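Long-range contact in antifreeze protein (Marinomonas primoryensis, PDB 3P4G), which binds ice, probably through ordered waters held on its surface, using a right-handed, calcium-dependent beta-helix as its scaffold: residues L261-G273 against S294-I306. Residues are numbered along the deposited sequence; the frame is centred on the assembly and turned at random.
Sequences LIVEHELHGTVAG and SDLRNRVANFEHI. With CA (calcium ion), chain Q; CA (calcium ion), chain P.
One face of the R299 guanidinium carries the carbonyl oxygen of H268, 3.0 Å above the plane and toward its rim; D295 O lies over the centre of the opposite face. The F303 ring has G273 over one face, with CA 4.2 Å from the ring centroid in a CH-pi contact, while V300 O lies in plane at its edge. With CG anti to the backbone N (chi1 167°) and a bend at chi3, the R299 side chain runs antiparallel to that of L267, its CD 3.8 Å from L267 CG, and brings NH1 2.9 Å from L267 O. With an alanine here the loop 267-269 would probably lose the guanidinium over it, leaving the carbonyls of L267 and H268 without that neighbour. Deeper in, V271 CG2 touches both V300 CG1 and, at 3.8 Å, F303 CE1, and L267 CD2 packs on V300 CG1. A water joins V271 N to R299 O. G273 O and the E304 carboxylate bind separate calcium ions that share D278 as a ligand. Helix 294-300 and the turn 300-303 cap the end of the beta-helix, covering strand 270-272, the last of its parallel stack, while V300 and F303 rest on I280 of strand 279-282.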
ATOM      1  N   LEU A 261      13.777  16.759   2.069  1.00  6.35           N
ATOM      2  CA  LEU A 261      13.867  15.699   3.084  1.00  6.41           C
ATOM      3  C   LEU A 261      13.830  16.346   4.465  1.00  6.67           C
ATOM      4  O   LEU A 261      14.636  17.205   4.795  1.00  7.91           O
ATOM      5  CB  LEU A 261      15.168  14.899   2.911  1.00  6.63           C
ATOM      6  CG  LEU A 261      15.412  13.872   4.033  1.00  6.87           C
ATOM      7  CD1 LEU A 261      14.309  12.794   4.048  1.00  7.62           C
ATOM      8  CD2 LEU A 261      16.761  13.184   3.712  1.00  7.12           C
ATOM      9  N   ILE A 262      12.835  15.966   5.233  1.00  6.60           N
ATOM     10  CA  ILE A 262      12.732  16.369   6.633  1.00  7.82           C
ATOM     11  C   ILE A 262      13.045  15.215   7.535  1.00  9.09           C
ATOM     12  O   ILE A 262      12.384  14.182   7.495  1.00  8.45           O
ATOM     13  CB  ILE A 262      11.339  16.933   6.947  1.00  9.33           C
ATOM     14  CG1 ILE A 262      11.117  18.186   6.087  1.00 12.40           C
ATOM     15  CG2 ILE A 262      11.219  17.407   8.454  1.00  9.41           C
ATOM     16  CD1 ILE A 262       9.733  18.495   5.970  1.00 19.16           C
ATOM     17  N   VAL A 263      14.055  15.418   8.381  1.00  9.94           N
ATOM     18  CA  VAL A 263      14.491  14.352   9.291  1.00 12.12           C
ATOM     19  C   VAL A 263      14.334  14.889  10.683  1.00 12.19           C
ATOM     20  O   VAL A 263      15.027  15.840  11.091  1.00 11.67           O
ATOM     21  CB  VAL A 263      15.920  13.816   8.923  1.00 14.76           C
ATOM     22  CG1 VAL A 263      16.722  14.839   8.282  1.00 18.50           C
ATOM     23  CG2 VAL A 263      16.670  13.217  10.055  1.00 16.69           C
ATOM     24  N   GLU A 264      13.445  14.253  11.452  1.00 11.69           N
ATOM     25  CA  GLU A 264      13.111  14.819  12.755  1.00 12.27           C
ATOM     26  C   GLU A 264      13.982  14.294  13.923  1.00 12.65           C
ATOM     27  O   GLU A 264      13.877  14.800  15.040  1.00 13.83           O
ATOM     28  CB  GLU A 264      11.631  14.590  13.056  1.00 12.74           C
ATOM     29  CG  GLU A 264      10.694  15.212  12.029  1.00 13.11           C
ATOM     30  CD  GLU A 264       9.211  15.085  12.413  1.00 17.84           C
ATOM     31  OE1 GLU A 264       8.896  14.608  13.513  1.00 18.25           O
ATOM     32  OE2 GLU A 264       8.337  15.476  11.604  1.00 19.64           O
ATOM     33  N   HIS A 265      14.798  13.263  13.673  1.00 12.36           N
ATOM     34  CA  HIS A 265      15.558  12.600  14.740  1.00 12.94           C
ATOM     35  C   HIS A 265      17.017  12.349  14.260  1.00 12.50           C
ATOM     36  O   HIS A 265      17.518  13.086  13.387  1.00 11.04           O
ATOM     37  CB  HIS A 265      14.761  11.334  15.184  1.00 14.59           C
ATOM     38  CG  HIS A 265      15.000  10.963  16.611  1.00 14.18           C
ATOM     39  ND1 HIS A 265      16.152  10.320  17.032  1.00 16.22           N
ATOM     40  CD2 HIS A 265      14.287  11.227  17.733  1.00 19.76           C
ATOM     41  CE1 HIS A 265      16.118  10.179  18.353  1.00 21.66           C
ATOM     42  NE2 HIS A 265      14.977  10.678  18.795  1.00 19.92           N
ATOM     43  N   GLU A 266      17.706  11.369  14.827  1.00 12.53           N
ATOM     44  CA  GLU A 266      19.082  11.051  14.454  1.00 12.23           C
ATOM     45  C   GLU A 266      19.179  10.682  12.990  1.00 12.36           C
ATOM     46  O   GLU A 266      18.289  10.033  12.438  1.00 12.92           O
ATOM     47  CB  GLU A 266      19.607   9.869  15.295  1.00 12.88           C
ATOM     48  CG  GLU A 266      19.826  10.226  16.743  1.00 14.85           C
ATOM     49  CD  GLU A 266      20.067   9.024  17.627  1.00 23.29           C
ATOM     50  OE1 GLU A 266      20.647   8.027  17.171  1.00 21.22           O
ATOM     51  OE2 GLU A 266      19.675   9.112  18.797  1.00 24.72           O
ATOM     52  N   LEU A 267      20.288  11.080  12.366  1.00 11.95           N
ATOM     53  CA  LEU A 267      20.525  10.760  10.970  1.00 11.07           C
ATOM     54  C   LEU A 267      21.894  10.093  10.811  1.00 12.30           C
ATOM     55  O   LEU A 267      22.942  10.778  10.809  1.00 11.58           O
ATOM     56  CB  LEU A 267      20.433  12.033  10.070  1.00 11.48           C
ATOM     57  CG  LEU A 267      20.671  11.740   8.596  1.00 10.46           C
ATOM     58  CD1 LEU A 267      19.510  10.827   8.046  1.00 11.10           C
ATOM     59  CD2 LEU A 267      20.742  13.062   7.794  1.00 14.10           C
ATOM     60  N   HIS A 268      21.879   8.763  10.726  1.00 11.78           N
ATOM     61  CA  HIS A 268      23.134   8.014  10.559  1.00 13.24           C
ATOM     62  C   HIS A 268      23.321   7.504   9.143  1.00 12.07           C
ATOM     63  O   HIS A 268      24.456   7.131   8.773  1.00 14.36           O
ATOM     64  CB  HIS A 268      23.213   6.860  11.551  1.00 13.84           C
ATOM     65  CG  HIS A 268      23.093   7.309  12.969  1.00 16.98           C
ATOM     66  ND1 HIS A 268      24.130   7.902  13.650  1.00 21.60           N
ATOM     67  CD2 HIS A 268      22.035   7.319  13.815  1.00 16.82           C
ATOM     68  CE1 HIS A 268      23.735   8.224  14.871  1.00 21.56           C
ATOM     69  NE2 HIS A 268      22.467   7.884  14.995  1.00 21.18           N
ATOM     70  N   GLY A 269      22.224   7.451   8.382  1.00 11.77           N
ATOM     71  CA  GLY A 269      22.226   6.760   7.078  1.00 10.29           C
ATOM     72  C   GLY A 269      22.669   7.610   5.913  1.00 12.06           C
ATOM     73  O   GLY A 269      23.082   8.746   6.101  1.00 11.79           O
ATOM     74  N   THR A 270      22.627   7.033   4.717  1.00 11.18           N
ATOM     75  CA  THR A 270      23.075   7.742   3.489  1.00 12.48           C
ATOM     76  C   THR A 270      21.889   8.524   2.922  1.00 11.16           C
ATOM     77  O   THR A 270      20.779   7.969   2.760  1.00 11.27           O
ATOM     78  CB  THR A 270      23.614   6.719   2.449  1.00 12.40           C
ATOM     79  OG1 THR A 270      24.799   6.114   2.993  1.00 13.52           O
ATOM     80  CG2 THR A 270      23.963   7.387   1.030  1.00 16.56           C
ATOM     81  N   VAL A 271      22.113   9.793   2.608  1.00  9.94           N
ATOM     82  CA  VAL A 271      21.021  10.639   2.083  1.00  9.46           C
ATOM     83  C   VAL A 271      21.521  11.396   0.861  1.00  9.34           C
ATOM     84  O   VAL A 271      22.662  11.893   0.845  1.00 10.17           O
ATOM     85  CB  VAL A 271      20.436  11.653   3.131  1.00 10.05           C
ATOM     86  CG1 VAL A 271      19.773  10.917   4.281  1.00  9.82           C
ATOM     87  CG2 VAL A 271      21.530  12.648   3.688  1.00 10.57           C
ATOM     88  N   ALA A 272      20.685  11.434  -0.170  1.00  9.29           N
ATOM     89  CA  ALA A 272      21.045  12.122  -1.437  1.00 10.17           C
ATOM     90  C   ALA A 272      19.900  12.904  -2.000  1.00 10.30           C
ATOM     91  O   ALA A 272      18.777  12.397  -2.136  1.00 10.61           O
ATOM     92  CB  ALA A 272      21.567  11.115  -2.482  1.00 11.39           C
ATOM     93  N   GLY A 273      20.173  14.155  -2.333  1.00 10.00           N
ATOM     94  CA  GLY A 273      19.192  14.982  -3.064  1.00  9.40           C
ATOM     95  C   GLY A 273      19.109  14.551  -4.538  1.00  9.44           C
ATOM     96  O   GLY A 273      18.025  14.709  -5.177  1.00  8.76           O
ATOM     97  N   SER A 294      31.718  16.229  11.862  1.00 22.93           N
ATOM     98  CA  SER A 294      32.175  16.188  10.469  0.70 22.29           C
ATOM     99  C   SER A 294      31.493  15.066   9.674  1.00 21.94           C
ATOM    100  O   SER A 294      31.229  15.223   8.488  1.00 20.76           O
ATOM    101  CB  SER A 294      33.693  16.030  10.410  0.70 23.79           C
ATOM    102  OG  SER A 294      34.046  14.716  10.769  0.70 23.92           O
ATOM    103  N   ASP A 295      31.213  13.938  10.317  1.00 21.00           N
ATOM    104  CA  ASP A 295      30.478  12.848   9.649  1.00 21.49           C
ATOM    105  C   ASP A 295      29.070  13.262   9.197  1.00 18.92           C
ATOM    106  O   ASP A 295      28.678  12.967   8.076  1.00 18.04           O
ATOM    107  CB  ASP A 295      30.385  11.614  10.541  1.00 22.19           C
ATOM    108  CG  ASP A 295      31.748  10.929  10.722  1.00 29.28           C
ATOM    109  OD1 ASP A 295      32.628  11.099   9.837  1.00 33.56           O
ATOM    110  OD2 ASP A 295      31.958  10.215  11.738  1.00 35.08           O
ATOM    111  N   LEU A 296      28.343  13.956  10.072  1.00 18.46           N
ATOM    112  CA  LEU A 296      27.005  14.508   9.738  1.00 16.76           C
ATOM    113  C   LEU A 296      27.103  15.507   8.593  1.00 16.11           C
ATOM    114  O   LEU A 296      26.385  15.399   7.606  1.00 14.01           O
ATOM    115  CB  LEU A 296      26.344  15.157  10.977  1.00 18.17           C
ATOM    116  CG  LEU A 296      24.921  15.717  10.757  1.00 17.33           C
ATOM    117  CD1 LEU A 296      23.863  14.670  10.197  1.00 17.32           C
ATOM    118  CD2 LEU A 296      24.426  16.448  12.039  1.00 14.65           C
ATOM    119  N   ARG A 297      28.016  16.474   8.703  1.00 15.41           N
ATOM    120  CA  ARG A 297      28.192  17.456   7.606  1.00 15.01           C
ATOM    121  C   ARG A 297      28.527  16.791   6.262  1.00 14.85           C
ATOM    122  O   ARG A 297      28.002  17.198   5.206  1.00 15.16           O
ATOM    123  CB  ARG A 297      29.294  18.457   7.987  1.00 17.54           C
ATOM    124  CG  ARG A 297      28.999  19.278   9.220  1.00 15.57           C
ATOM    125  CD  ARG A 297      29.869  20.557   9.233  1.00 20.37           C
ATOM    126  NE  ARG A 297      31.307  20.277   9.207  1.00 19.58           N
ATOM    127  CZ  ARG A 297      32.005  19.919  10.276  1.00 20.80           C
ATOM    128  NH1 ARG A 297      31.404  19.772  11.464  1.00 19.78           N
ATOM    129  NH2 ARG A 297      33.309  19.716  10.170  1.00 23.60           N
ATOM    130  N   ASN A 298      29.378  15.767   6.283  1.00 15.12           N
ATOM    131  CA  ASN A 298      29.765  15.082   5.046  1.00 15.34           C
ATOM    132  C   ASN A 298      28.577  14.310   4.439  1.00 13.89           C
ATOM    133  O   ASN A 298      28.414  14.281   3.232  1.00 14.07           O
ATOM    134  CB  ASN A 298      30.932  14.126   5.297  1.00 17.48           C
ATOM    135  CG  ASN A 298      32.255  14.868   5.598  1.00 20.65           C
ATOM    136  OD1 ASN A 298      32.344  16.091   5.435  1.00 23.92           O
ATOM    137  ND2 ASN A 298      33.279  14.124   6.043  1.00 26.02           N
ATOM    138  N   ARG A 299      27.770  13.689   5.300  1.00 14.01           N
ATOM    139  CA  ARG A 299      26.568  12.896   4.896  1.00 13.92           C
ATOM    140  C   ARG A 299      25.562  13.764   4.119  1.00 12.41           C
ATOM    141  O   ARG A 299      24.893  13.277   3.164  1.00 12.20           O
ATOM    142  CB  ARG A 299      25.939  12.349   6.209  1.00 14.77           C
ATOM    143  CG  ARG A 299      24.523  11.732   6.194  1.00 15.75           C
ATOM    144  CD  ARG A 299      24.214  10.960   7.537  1.00 17.37           C
ATOM    145  NE  ARG A 299      25.366  10.124   7.897  1.00 18.34           N
ATOM    146  CZ  ARG A 299      26.073  10.222   9.003  1.00 18.39           C
ATOM    147  NH1 ARG A 299      25.724  11.055  10.006  1.00 17.48           N
ATOM    148  NH2 ARG A 299      27.113   9.403   9.162  1.00 24.35           N
ATOM    149  N   VAL A 300      25.450  15.030   4.542  1.00 11.86           N
ATOM    150  CA  VAL A 300      24.381  15.917   3.997  1.00 10.35           C
ATOM    151  C   VAL A 300      24.884  16.970   3.029  1.00 11.09           C
ATOM    152  O   VAL A 300      24.075  17.755   2.516  1.00  9.52           O
ATOM    153  CB  VAL A 300      23.512  16.599   5.126  1.00 10.41           C
ATOM    154  CG1 VAL A 300      22.834  15.519   6.001  1.00 12.07           C
ATOM    155  CG2 VAL A 300      24.360  17.599   5.955  1.00 10.10           C
ATOM    156  N   ALA A 301      26.199  16.997   2.816  1.00 12.57           N
ATOM    157  CA  ALA A 301      26.841  18.006   1.975  1.00 13.11           C
ATOM    158  C   ALA A 301      26.353  18.056   0.546  1.00 13.12           C
ATOM    159  O   ALA A 301      26.480  19.107  -0.103  1.00 13.33           O
ATOM    160  CB  ALA A 301      28.341  17.821   1.987  1.00 13.15           C
ATOM    161  N   ASN A 302      25.784  16.961   0.049  1.00 12.41           N
ATOM    162  CA  ASN A 302      25.289  16.936  -1.315  1.00 13.08           C
ATOM    163  C   ASN A 302      24.007  17.808  -1.491  1.00 11.29           C
ATOM    164  O   ASN A 302      23.700  18.224  -2.611  1.00 10.55           O
ATOM    165  CB  ASN A 302      25.079  15.497  -1.777  1.00 12.57           C
ATOM    166  CG  ASN A 302      23.995  14.787  -0.984  1.00 13.16           C
ATOM    167  OD1 ASN A 302      24.259  14.149   0.079  1.00 13.22           O
ATOM    168  ND2 ASN A 302      22.789  14.941  -1.430  1.00  8.73           N
ATOM    169  N   PHE A 303      23.348  18.147  -0.367  1.00 10.56           N
ATOM    170  CA  PHE A 303      22.118  18.963  -0.420  1.00  9.64           C
ATOM    171  C   PHE A 303      22.416  20.431  -0.690  1.00  9.48           C
ATOM    172  O   PHE A 303      23.317  21.002  -0.075  1.00  9.19           O
ATOM    173  CB  PHE A 303      21.304  18.839   0.847  1.00 10.03           C
ATOM    174  CG  PHE A 303      20.454  17.607   0.867  1.00  8.73           C
ATOM    175  CD1 PHE A 303      21.010  16.373   1.240  1.00  9.06           C
ATOM    176  CD2 PHE A 303      19.085  17.678   0.491  1.00  9.64           C
ATOM    177  CE1 PHE A 303      20.192  15.182   1.198  1.00  8.65           C
ATOM    178  CE2 PHE A 303      18.268  16.529   0.463  1.00  9.57           C
ATOM    179  CZ  PHE A 303      18.820  15.284   0.825  1.00  7.42           C
ATOM    180  N   GLU A 304      21.644  21.026  -1.609  1.00  8.59           N
ATOM    181  CA  GLU A 304      21.821  22.455  -1.900  1.00  9.30           C
ATOM    182  C   GLU A 304      21.430  23.367  -0.713  1.00  9.71           C
ATOM    183  O   GLU A 304      22.038  24.429  -0.506  1.00  9.92           O
ATOM    184  CB  GLU A 304      21.082  22.848  -3.175  1.00  9.81           C
ATOM    185  CG  GLU A 304      21.704  22.271  -4.424  1.00 12.02           C
ATOM    186  CD  GLU A 304      21.381  20.815  -4.717  1.00 11.79           C
ATOM    187  OE1 GLU A 304      20.427  20.212  -4.141  1.00 10.51           O
ATOM    188  OE2 GLU A 304      22.069  20.290  -5.610  1.00 12.22           O
ATOM    189  N   HIS A 305      20.427  22.972   0.051  1.00  8.53           N
ATOM    190  CA  HIS A 305      19.937  23.809   1.126  1.00  8.77           C
ATOM    191  C   HIS A 305      19.839  22.992   2.374  1.00  8.57           C
ATOM    192  O   HIS A 305      19.262  21.916   2.352  1.00  9.50           O
ATOM    193  CB  HIS A 305      18.559  24.386   0.786  1.00  9.05           C
ATOM    194  CG  HIS A 305      18.504  24.984  -0.581  1.00  8.79           C
ATOM    195  ND1 HIS A 305      18.955  26.259  -0.851  1.00  8.79           N
ATOM    196  CD2 HIS A 305      18.198  24.429  -1.777  1.00  9.62           C
ATOM    197  CE1 HIS A 305      18.845  26.489  -2.149  1.00 11.08           C
ATOM    198  NE2 HIS A 305      18.381  25.396  -2.736  1.00 10.95           N
ATOM    199  N   ILE A 306      20.299  23.551   3.482  1.00  8.92           N
ATOM    200  CA  ILE A 306      20.379  22.774   4.719  1.00  9.13           C
ATOM    201  C   ILE A 306      19.961  23.651   5.878  1.00 10.60           C
ATOM    202  O   ILE A 306      20.598  24.672   6.152  1.00 11.85           O
ATOM    203  CB  ILE A 306      21.798  22.173   5.025  1.00  9.43           C
ATOM    204  CG1 ILE A 306      22.324  21.366   3.832  1.00  9.53           C
ATOM    205  CG2 ILE A 306      21.750  21.303   6.327  1.00 10.73           C
ATOM    206  CD1 ILE A 306      23.859  20.928   4.014  1.00 11.05           C
TER
HETATM  207 CA    CA Q 413      20.628  18.290  -5.942  1.00  3.44          CA
HETATM  208 CA    CA P 412      16.479  15.865  -6.417  1.00  3.51          CA
HETATM  209  O   HOH W   1      25.008  10.611   2.675  1.00  2.48           O
HETATM  210  O   HOH W   2      21.753  17.082  -4.199  1.00  4.84           O
HETATM  211  O   HOH W   3      22.157  18.248  -7.890  1.00  8.48           O